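Local coordinates for putative uncharacterized protein (PDB 5T8V) that probably acts as a cohesin loader that binds chromatin, this chain being the helical-repeat C-terminal part of the Scc2 protein, at residues Lys67-Glu71 against Leu72-Met76; Arg141-Lys144 against Gln145-Ser148; Val842-Val845 against Leu846-Phe849; Val880-Ala883 against Val884-Tyr888. All blocks are in the same frame, centred on the assembly; numbering follows the deposited sequence.

Contact 1 (Lys67-Glu71 against Leu72-Met76)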
loop_
_atom_site.group_PDB
_atom_site.type_symbol
_atom_site.label_atom_id
_atom_site.label_comp_id
_atom_site.label_asym_id
_atom_site.label_seq_id
_atom_site.Cartn_x
_atom_site.Cartn_y
_atom_site.Cartn_z
ATOM N N LYS A 67 27.363 -31.652 -52.056
ATOM C CA LYS A 67 27.537 -31.594 -50.609
ATOM C C LYS A 67 28.307 -32.806 -50.102
ATOM O O LYS A 67 29.166 -32.681 -49.220
ATOM C CB LYS A 67 26.175 -31.489 -49.920
ATOM C CG LYS A 67 26.213 -31.727 -48.418
ATOM C CD LYS A 67 24.975 -31.157 -47.739
ATOM C CE LYS A 67 24.664 -31.862 -46.431
ATOM N NZ LYS A 67 23.999 -33.182 -46.650
ATOM N N LYS A 68 28.019 -33.989 -50.651
ATOM C CA LYS A 68 28.793 -35.172 -50.283
ATOM C C LYS A 68 30.278 -34.964 -50.566
ATOM O O LYS A 68 31.128 -35.237 -49.710
ATOM C CB LYS A 68 28.275 -36.401 -51.028
ATOM C CG LYS A 68 27.168 -37.152 -50.306
ATOM C CD LYS A 68 26.815 -38.439 -51.039
ATOM C CE LYS A 68 25.671 -39.179 -50.366
ATOM N NZ LYS A 68 25.329 -40.441 -51.081
ATOM N N THR A 69 30.613 -34.481 -51.765
ATOM C CA THR A 69 32.022 -34.297 -52.108
ATOM C C THR A 69 32.683 -33.263 -51.204
ATOM O O THR A 69 33.860 -33.400 -50.851
ATOM C CB THR A 69 32.171 -33.887 -53.573
ATOM O OG1 THR A 69 31.417 -32.694 -53.820
ATOM C CG2 THR A 69 31.689 -34.999 -54.495
ATOM N N ILE A 70 31.947 -32.218 -50.820
ATOM C CA ILE A 70 32.523 -31.179 -49.970
ATOM C C ILE A 70 32.793 -31.724 -48.573
ATOM O O ILE A 70 33.882 -31.538 -48.017
ATOM C CB ILE A 70 31.602 -29.943 -49.934
ATOM C CG1 ILE A 70 31.726 -29.163 -51.245
ATOM C CG2 ILE A 70 31.943 -29.029 -48.752
ATOM C CD1 ILE A 70 30.714 -28.040 -51.407
ATOM N N GLU A 71 31.812 -32.411 -47.984
ATOM C CA GLU A 71 31.973 -32.880 -46.610
ATOM C C GLU A 71 33.060 -33.942 -46.490
ATOM O O GLU A 71 33.650 -34.097 -45.414
ATOM C CB GLU A 71 30.645 -33.414 -46.079
ATOM C CG GLU A 71 29.651 -32.320 -45.730
ATOM C CD GLU A 71 28.362 -32.865 -45.148
ATOM O OE1 GLU A 71 28.176 -34.101 -45.163
ATOM O OE2 GLU A 71 27.535 -32.057 -44.675
ATOM N N LEU A 72 33.340 -34.678 -47.564
ATOM C CA LEU A 72 34.388 -35.690 -47.558
ATOM C C LEU A 72 35.706 -35.172 -48.122
ATOM O O LEU A 72 36.615 -35.966 -48.380
ATOM C CB LEU A 72 33.933 -36.925 -48.339
ATOM C CG LEU A 72 32.651 -37.598 -47.836
ATOM C CD1 LEU A 72 32.389 -38.874 -48.616
ATOM C CD2 LEU A 72 32.718 -37.896 -46.341
ATOM N N ASN A 73 35.827 -33.859 -48.322
ATOM C CA ASN A 73 37.091 -33.232 -48.703
ATOM C C ASN A 73 37.662 -33.827 -49.988
ATOM O O ASN A 73 38.881 -33.931 -50.147
ATOM C CB ASN A 73 38.115 -33.337 -47.570
ATOM C CG ASN A 73 39.263 -32.361 -47.734
ATOM O OD1 ASN A 73 39.093 -31.274 -48.286
ATOM N ND2 ASN A 73 40.442 -32.746 -47.256
ATOM N N CYS A 74 36.789 -34.228 -50.913
ATOM C CA CYS A 74 37.210 -34.666 -52.237
ATOM C C CYS A 74 36.633 -33.800 -53.347
ATOM O O CYS A 74 36.824 -34.119 -54.526
ATOM C CB CYS A 74 36.818 -36.133 -52.469
ATOM S SG CYS A 74 35.048 -36.473 -52.389
ATOM N N PHE A 75 35.933 -32.715 -53.005
ATOM C CA PHE A 75 35.432 -31.788 -54.011
ATOM C C PHE A 75 36.558 -31.178 -54.835
ATOM O O PHE A 75 36.320 -30.740 -55.965
ATOM C CB PHE A 75 34.617 -30.690 -53.323
ATOM C CG PHE A 75 34.020 -29.687 -54.266
ATOM C CD1 PHE A 75 33.129 -30.083 -55.251
ATOM C CD2 PHE A 75 34.330 -28.341 -54.151
ATOM C CE1 PHE A 75 32.572 -29.159 -56.113
ATOM C CE2 PHE A 75 33.775 -27.412 -55.011
ATOM C CZ PHE A 75 32.895 -27.820 -55.992
ATOM N N MET A 76 37.779 -31.150 -54.296
ATOM C CA MET A 76 38.912 -30.595 -55.028
ATOM C C MET A 76 39.257 -31.427 -56.255
ATOM O O MET A 76 39.836 -30.904 -57.213
ATOM C CB MET A 76 40.124 -30.503 -54.104
ATOM C CG MET A 76 40.590 -31.852 -53.568
ATOM S SD MET A 76 41.643 -31.707 -52.113
ATOM C CE MET A 76 40.463 -31.130 -50.891
#
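F75 folds its ring back against the last turn of helix 56-71 because its CG stands opposite its own backbone N (chi1 -179°); I70 carries CG1 beside its backbone N (chi1 -75°), and the two side chains lie next to each other, pointing the same way. I70 CG1 comes within 3.8 Å of F75 CG and makes an off-centre CH-pi contact, 4.3 Å from the ring centroid. T69 reaches the same ring obliquely, OG1 lying 3.4 Å from F75 CD1, though the polar need of that hydroxyl is met by L66 O. The backbone turn that makes this possible is a Schellman motif closing the helix: C74 N bonds to T69 O at 3.0 Å, nearly in line with the carbonyl, and N73 N bonds to I70 O at 3.0 Å from above the carbonyl plane. N73 is the C-prime residue, with positive phi (57°). T69 O also receives a weak bond from F75 N. Beside it C74 SG packs 4.0 Å from T69 CB. L72, the first residue to leave helical geometry, still donates its N to K68 O at 3.1 Å, and its side chain packs on R12, A13 and A16 of helix 9-36.

Contact 2 (Arg141-Lys144 against Gln145-Ser148)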
loop_
_atom_site.group_PDB
_atom_site.type_symbol
_atom_site.label_atom_id
_atom_site.label_comp_id
_atom_site.label_asym_id
_atom_site.label_seq_id
_atom_site.Cartn_x
_atom_site.Cartn_y
_atom_site.Cartn_z
ATOM N N ARG A 141 37.581 -24.255 -53.080
ATOM C CA ARG A 141 38.503 -24.302 -54.204
ATOM C C ARG A 141 38.988 -22.896 -54.552
ATOM O O ARG A 141 38.320 -21.894 -54.284
ATOM C CB ARG A 141 37.837 -24.956 -55.416
ATOM C CG ARG A 141 37.586 -26.451 -55.253
ATOM C CD ARG A 141 36.824 -27.020 -56.434
ATOM N NE ARG A 141 37.606 -26.977 -57.672
ATOM C CZ ARG A 141 38.013 -28.036 -58.369
ATOM N NH1 ARG A 141 37.715 -29.271 -57.981
ATOM N NH2 ARG A 141 38.716 -27.859 -59.480
ATOM N N GLU A 142 40.172 -22.834 -55.164
ATOM C CA GLU A 142 40.859 -21.569 -55.388
ATOM C C GLU A 142 40.715 -21.029 -56.805
ATOM O O GLU A 142 41.001 -19.849 -57.029
ATOM C CB GLU A 142 42.350 -21.719 -55.071
ATOM C CG GLU A 142 42.640 -22.052 -53.622
ATOM C CD GLU A 142 44.119 -22.255 -53.354
ATOM O OE1 GLU A 142 44.943 -21.617 -54.044
ATOM O OE2 GLU A 142 44.455 -23.056 -52.457
ATOM N N GLU A 143 40.292 -21.853 -57.762
ATOM C CA GLU A 143 40.177 -21.388 -59.138
ATOM C C GLU A 143 39.226 -20.200 -59.224
ATOM O O GLU A 143 38.151 -20.195 -58.616
ATOM C CB GLU A 143 39.690 -22.516 -60.044
ATOM C CG GLU A 143 40.674 -23.664 -60.197
ATOM C CD GLU A 143 40.517 -24.728 -59.132
ATOM O OE1 GLU A 143 39.765 -24.499 -58.162
ATOM O OE2 GLU A 143 41.147 -25.799 -59.267
ATOM N N LYS A 144 39.630 -19.187 -59.992
ATOM C CA LYS A 144 38.834 -17.971 -60.110
ATOM C C LYS A 144 37.586 -18.170 -60.961
ATOM O O LYS A 144 36.618 -17.417 -60.804
ATOM C CB LYS A 144 39.685 -16.844 -60.698
ATOM C CG LYS A 144 40.958 -16.546 -59.917
ATOM C CD LYS A 144 40.660 -15.994 -58.529
ATOM C CE LYS A 144 41.942 -15.647 -57.785
ATOM N NZ LYS A 144 41.676 -15.027 -56.457
ATOM N N GLN A 145 37.582 -19.164 -61.852
ATOM C CA GLN A 145 36.427 -19.395 -62.710
ATOM C C GLN A 145 35.238 -19.980 -61.958
ATOM O O GLN A 145 34.163 -20.118 -62.550
ATOM C CB GLN A 145 36.803 -20.329 -63.864
ATOM C CG GLN A 145 37.989 -19.858 -64.694
ATOM C CD GLN A 145 39.295 -20.495 -64.263
ATOM O OE1 GLN A 145 39.512 -20.763 -63.081
ATOM N NE2 GLN A 145 40.173 -20.750 -65.225
ATOM N N LEU A 146 35.404 -20.331 -60.683
ATOM C CA LEU A 146 34.332 -20.899 -59.879
ATOM C C LEU A 146 33.642 -19.867 -59.001
ATOM O O LEU A 146 32.686 -20.210 -58.299
ATOM C CB LEU A 146 34.876 -22.037 -59.007
ATOM C CG LEU A 146 35.565 -23.185 -59.752
ATOM C CD1 LEU A 146 36.042 -24.242 -58.771
ATOM C CD2 LEU A 146 34.639 -23.801 -60.794
ATOM N N TYR A 147 34.096 -18.616 -59.026
ATOM C CA TYR A 147 33.499 -17.539 -58.249
ATOM C C TYR A 147 33.087 -16.423 -59.197
ATOM O O TYR A 147 33.878 -16.006 -60.049
ATOM C CB TYR A 147 34.477 -17.008 -57.199
ATOM C CG TYR A 147 34.938 -18.053 -56.207
ATOM C CD1 TYR A 147 35.975 -18.925 -56.516
ATOM C CD2 TYR A 147 34.339 -18.164 -54.959
ATOM C CE1 TYR A 147 36.399 -19.880 -55.612
ATOM C CE2 TYR A 147 34.757 -19.114 -54.049
ATOM C CZ TYR A 147 35.787 -19.969 -54.380
ATOM O OH TYR A 147 36.203 -20.916 -53.471
ATOM N N SER A 148 31.852 -15.949 -59.053
ATOM C CA SER A 148 31.350 -14.844 -59.862
ATOM C C SER A 148 30.439 -13.982 -59.006
ATOM O O SER A 148 29.462 -14.482 -58.438
ATOM C CB SER A 148 30.598 -15.351 -61.097
ATOM O OG SER A 148 29.299 -15.798 -60.753
#
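Y147 OH donates a hydrogen bond to R141 O, linking the tyrosine back to the start of the turn; the bond is modelled very short, at 2.5 Å, and its exact length is doubtful. The carbonyl oxygens of R141 and E143 both sit at the edge of the Y147 ring, near its plane, with E143 O 3.3 Å from Y147 CD1. Next to this, L146 crosses R141 obliquely: its CD1 methyl touches R141 at CD (3.7 Å) and NE, obliquely to the guanidinium, while E143 OE1 is 3.8 Å from the same methyl. E143, bent at chi2 (88°), lies alongside L146 and turns its carboxylate to the guanidinium, giving a salt bridge of 3.2 Å between R141 NH2 and E143 OE2; a weak bond joins R141 NE to E143 OE1. Replacing Y147 with a phenylalanine would probably leave R141 O without this partner and the ring less firmly held beside the R141 and E143 carbonyls. Further out, R141 NH1 bonds to F75 O and V78 O, which helps fix the guanidinium, and L146 packs on L80, L83 and L87. Across the turn the backbone bonds are weak: L146 N to E143 O (3.4 Å) and Y147 N to K144 O (3.3 Å). These three-residue spacings mark a short 3-10 turn in the connection between helices 120-136 and 149-172, where S148 OG then bonds to A151 N as the N-cap of the second helix.

Contact 3 (Val842-Val845 against Leu846-Phe849)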
loop_
_atom_site.group_PDB
_atom_site.type_symbol
_atom_site.label_atom_id
_atom_site.label_comp_id
_atom_site.label_asym_id
_atom_site.label_seq_id
_atom_site.Cartn_x
_atom_site.Cartn_y
_atom_site.Cartn_z
ATOM N N VAL A 842 -19.787 -11.470 35.316
ATOM C CA VAL A 842 -21.061 -11.741 34.657
ATOM C C VAL A 842 -22.101 -10.708 35.073
ATOM O O VAL A 842 -22.885 -10.220 34.248
ATOM C CB VAL A 842 -21.530 -13.173 34.976
ATOM C CG1 VAL A 842 -22.898 -13.444 34.360
ATOM C CG2 VAL A 842 -20.515 -14.192 34.476
ATOM N N LEU A 843 -22.131 -10.362 36.359
ATOM C CA LEU A 843 -23.094 -9.379 36.831
ATOM C C LEU A 843 -22.819 -7.995 36.266
ATOM O O LEU A 843 -23.744 -7.179 36.191
ATOM C CB LEU A 843 -23.090 -9.342 38.358
ATOM C CG LEU A 843 -23.549 -10.654 38.998
ATOM C CD1 LEU A 843 -23.216 -10.664 40.472
ATOM C CD2 LEU A 843 -25.040 -10.870 38.788
ATOM N N GLN A 844 -21.581 -7.707 35.859
ATOM C CA GLN A 844 -21.319 -6.418 35.230
ATOM C C GLN A 844 -22.039 -6.282 33.893
ATOM O O GLN A 844 -22.452 -5.176 33.527
ATOM C CB GLN A 844 -19.814 -6.208 35.049
ATOM C CG GLN A 844 -19.094 -5.806 36.328
ATOM C CD GLN A 844 -19.686 -4.556 36.956
ATOM O OE1 GLN A 844 -20.297 -4.615 38.023
ATOM N NE2 GLN A 844 -19.517 -3.420 36.289
ATOM N N VAL A 845 -22.208 -7.381 33.161
ATOM C CA VAL A 845 -22.936 -7.338 31.892
ATOM C C VAL A 845 -24.436 -7.507 32.115
ATOM O O VAL A 845 -25.245 -6.859 31.443
ATOM C CB VAL A 845 -22.380 -8.394 30.910
ATOM C CG1 VAL A 845 -22.350 -9.774 31.527
ATOM C CG2 VAL A 845 -23.193 -8.417 29.617
ATOM N N LEU A 846 -24.834 -8.368 33.055
ATOM C CA LEU A 846 -26.248 -8.446 33.407
ATOM C C LEU A 846 -26.779 -7.092 33.852
ATOM O O LEU A 846 -27.942 -6.760 33.592
ATOM C CB LEU A 846 -26.462 -9.484 34.510
ATOM C CG LEU A 846 -26.522 -10.945 34.067
ATOM C CD1 LEU A 846 -26.522 -11.870 35.274
ATOM C CD2 LEU A 846 -27.758 -11.186 33.214
ATOM N N MET A 847 -25.939 -6.298 34.515
ATOM C CA MET A 847 -26.325 -4.964 34.955
ATOM C C MET A 847 -26.767 -4.105 33.774
ATOM O O MET A 847 -27.888 -3.581 33.745
ATOM C CB MET A 847 -25.139 -4.329 35.684
ATOM C CG MET A 847 -25.376 -2.963 36.285
ATOM S SD MET A 847 -23.846 -2.375 37.039
ATOM C CE MET A 847 -24.374 -0.832 37.768
ATOM N N ILE A 848 -25.887 -3.955 32.782
ATOM C CA ILE A 848 -26.196 -3.119 31.628
ATOM C C ILE A 848 -27.328 -3.717 30.802
ATOM O O ILE A 848 -28.084 -2.982 30.154
ATOM C CB ILE A 848 -24.929 -2.892 30.782
ATOM C CG1 ILE A 848 -24.302 -4.232 30.374
ATOM C CG2 ILE A 848 -23.945 -2.022 31.560
ATOM C CD1 ILE A 848 -22.958 -4.116 29.688
ATOM N N PHE A 849 -27.481 -5.043 30.813
ATOM C CA PHE A 849 -28.644 -5.644 30.167
ATOM C C PHE A 849 -29.935 -5.189 30.836
ATOM O O PHE A 849 -30.871 -4.738 30.166
ATOM C CB PHE A 849 -28.538 -7.167 30.196
ATOM C CG PHE A 849 -28.050 -7.756 28.911
ATOM C CD1 PHE A 849 -26.695 -7.867 28.658
ATOM C CD2 PHE A 849 -28.946 -8.191 27.950
ATOM C CE1 PHE A 849 -26.242 -8.404 27.478
ATOM C CE2 PHE A 849 -28.499 -8.732 26.764
ATOM C CZ PHE A 849 -27.146 -8.838 26.527
#
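In the middle of helix 839-852, part of the all-helical HEAT-repeat architecture of this loader fragment, V845 and F849 meet one turn apart in a buried alpha-helical packing contact. F849 N donates to V845 O at 2.9 Å, and the same carbonyl oxygen sits at the edge of the phenyl ring, near its plane. The two side chains run alongside each other, V845 CG2 touching F849 CD1 at 3.7 Å; the other methyl of V845 is placed doubtfully in the model. V845 CG2 also approaches I848 CD1, more distantly, at 4.3 Å. On another side of the helix L846 takes two neighbours with a single methyl: its CD1 lies 3.9 Å from L843 CD2, whose side chain it crosses at a slant, and 4.1 Å from V842 CG1, whose side chain runs beside it. M847 N bonds to L843 O at 2.9 Å from above the carbonyl plane, and the M847 side chain, with CG opposite its backbone N (chi1 -177°) and extended beyond, carries its sulfur and methyl away from this turn. The residues thus serve several neighbours: V842 and V845 pack on V781 of helix 773-786 and M822 of helix 808-824, F849 on M780 and V819 of the same two helices, and L846 on F823, whereas L843 and M847 face helix 878-891.

Contact 4 (Val880-Ala883 against Val884-Tyr888)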
loop_
_atom_site.group_PDB
_atom_site.type_symbol
_atom_site.label_atom_id
_atom_site.label_comp_id
_atom_site.label_asym_id
_atom_site.label_seq_id
_atom_site.Cartn_x
_atom_site.Cartn_y
_atom_site.Cartn_z
ATOM N N VAL A 880 -20.263 -6.324 42.952
ATOM C CA VAL A 880 -21.390 -7.255 42.928
ATOM C C VAL A 880 -22.614 -6.633 43.589
ATOM O O VAL A 880 -23.740 -6.761 43.092
ATOM C CB VAL A 880 -20.997 -8.589 43.598
ATOM C CG1 VAL A 880 -20.402 -8.361 44.981
ATOM C CG2 VAL A 880 -22.194 -9.523 43.694
ATOM N N SER A 881 -22.417 -5.951 44.719
ATOM C CA SER A 881 -23.544 -5.370 45.443
ATOM C C SER A 881 -24.269 -4.336 44.588
ATOM O O SER A 881 -25.485 -4.423 44.378
ATOM C CB SER A 881 -23.051 -4.747 46.751
ATOM O OG SER A 881 -22.452 -5.722 47.587
ATOM N N ARG A 882 -23.533 -3.341 44.085
ATOM C CA ARG A 882 -24.146 -2.342 43.219
ATOM C C ARG A 882 -24.822 -3.004 42.026
ATOM O O ARG A 882 -25.914 -2.594 41.610
ATOM C CB ARG A 882 -23.100 -1.329 42.756
ATOM C CG ARG A 882 -23.700 -0.017 42.265
ATOM C CD ARG A 882 -22.630 1.021 41.965
ATOM N NE ARG A 882 -22.303 1.084 40.542
ATOM C CZ ARG A 882 -22.889 1.895 39.663
ATOM N NH1 ARG A 882 -22.514 1.870 38.389
ATOM N NH2 ARG A 882 -23.846 2.732 40.046
ATOM N N ALA A 883 -24.196 -4.045 41.472
ATOM C CA ALA A 883 -24.792 -4.757 40.348
ATOM C C ALA A 883 -26.169 -5.298 40.711
ATOM O O ALA A 883 -27.156 -5.033 40.015
ATOM C CB ALA A 883 -23.871 -5.887 39.894
ATOM N N VAL A 884 -26.262 -6.053 41.810
ATOM C CA VAL A 884 -27.530 -6.700 42.138
ATOM C C VAL A 884 -28.584 -5.665 42.514
ATOM O O VAL A 884 -29.749 -5.779 42.111
ATOM C CB VAL A 884 -27.340 -7.753 43.248
ATOM C CG1 VAL A 884 -26.351 -8.821 42.799
ATOM C CG2 VAL A 884 -26.886 -7.115 44.551
ATOM N N VAL A 885 -28.207 -4.638 43.281
ATOM C CA VAL A 885 -29.207 -3.643 43.666
ATOM C C VAL A 885 -29.695 -2.877 42.444
ATOM O O VAL A 885 -30.860 -2.467 42.387
ATOM C CB VAL A 885 -28.663 -2.683 44.742
ATOM C CG1 VAL A 885 -28.248 -3.456 45.985
ATOM C CG2 VAL A 885 -27.505 -1.873 44.204
ATOM N N VAL A 886 -28.829 -2.670 41.449
ATOM C CA VAL A 886 -29.267 -2.008 40.225
ATOM C C VAL A 886 -30.165 -2.933 39.412
ATOM O O VAL A 886 -31.128 -2.484 38.778
ATOM C CB VAL A 886 -28.050 -1.533 39.410
ATOM C CG1 VAL A 886 -28.459 -1.138 37.992
ATOM C CG2 VAL A 886 -27.393 -0.352 40.108
ATOM N N ILE A 887 -29.870 -4.232 39.415
ATOM C CA ILE A 887 -30.705 -5.175 38.681
ATOM C C ILE A 887 -32.095 -5.246 39.299
ATOM O O ILE A 887 -33.099 -5.339 38.584
ATOM C CB ILE A 887 -30.028 -6.557 38.624
ATOM C CG1 ILE A 887 -28.760 -6.482 37.769
ATOM C CG2 ILE A 887 -30.982 -7.606 38.044
ATOM C CD1 ILE A 887 -27.868 -7.702 37.867
ATOM N N TYR A 888 -32.182 -5.209 40.631
ATOM C CA TYR A 888 -33.491 -5.127 41.274
ATOM C C TYR A 888 -34.163 -3.794 40.974
ATOM O O TYR A 888 -35.371 -3.743 40.711
ATOM C CB TYR A 888 -33.352 -5.318 42.787
ATOM C CG TYR A 888 -33.288 -6.759 43.256
ATOM C CD1 TYR A 888 -33.122 -7.805 42.356
ATOM C CD2 TYR A 888 -33.408 -7.070 44.604
ATOM C CE1 TYR A 888 -33.069 -9.117 42.788
ATOM C CE2 TYR A 888 -33.358 -8.379 45.045
ATOM C CZ TYR A 888 -33.189 -9.397 44.132
ATOM O OH TYR A 888 -33.138 -10.701 44.567
#
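From V880 to I887 the backbone bonds four residues apart with even spacing, V884 N to V880 O and V885 N to S881 O both at 2.9 Å, and V886 N to R882 O and I887 N to A883 O likewise. This is regular alpha-helix, in helix 878-891 of the HEAT-repeat array, and most of its side chains are buried. V884 and V885 each set CG1 beside the backbone N (chi1 -60° and -59°) and CG2 between the N and the carbonyl carbon, which lays their methyls over the preceding turn. V884 CG1 thereby meets V880 O at 3.3 Å and V880 CG2 at 4.3 Å, while V884 CG2 rests by S881 O. An alanine at V884 would lack both methyls and is likely to open a gap beside V880 and Y868, on which V884 also packs. V885 directs its branches to the carbonyls of S881 and R882, and packs outward on L921 and D924 of helix 919-935. V886 (chi1 167°) has CG2 anti to the carbonyl carbon, beside the backbone N, which sets this methyl near R882 O and 4.3 Å from R882 CG. The far end of R882 is engaged elsewhere: NH2 forms a salt bridge with D924, which joins this helix to helix 919-935. Besides taking the I887 N-H, the oxygen of A883 has two side-chain carbons of I887 near it, CG1 at 3.1 Å and CD1 at 3.5 Å from A883 O.

Along the chain the four contacts follow in series, each between adjoining segments, so none nests within or crosses another. Contact 1 ends helix 56-71 and starts the loop to helix 81-96; contact 2 turns the chain between helices 120-136 and 149-172. These two touch through the probable bond from R141 to the F75 carbonyl, which ties the two interhelical loops together. Contacts 3 and 4 close no loop but are turns within helices 839-852 and 878-891, helices that pack together, the centres of contacts 3 and 4 lying about 9 Å apart, as where L843 CB meets A883 CB at 3.9 Å. The pairs lie on opposite sides of the chain's centre, contacts 1 and 3 having centres about 106 Å apart.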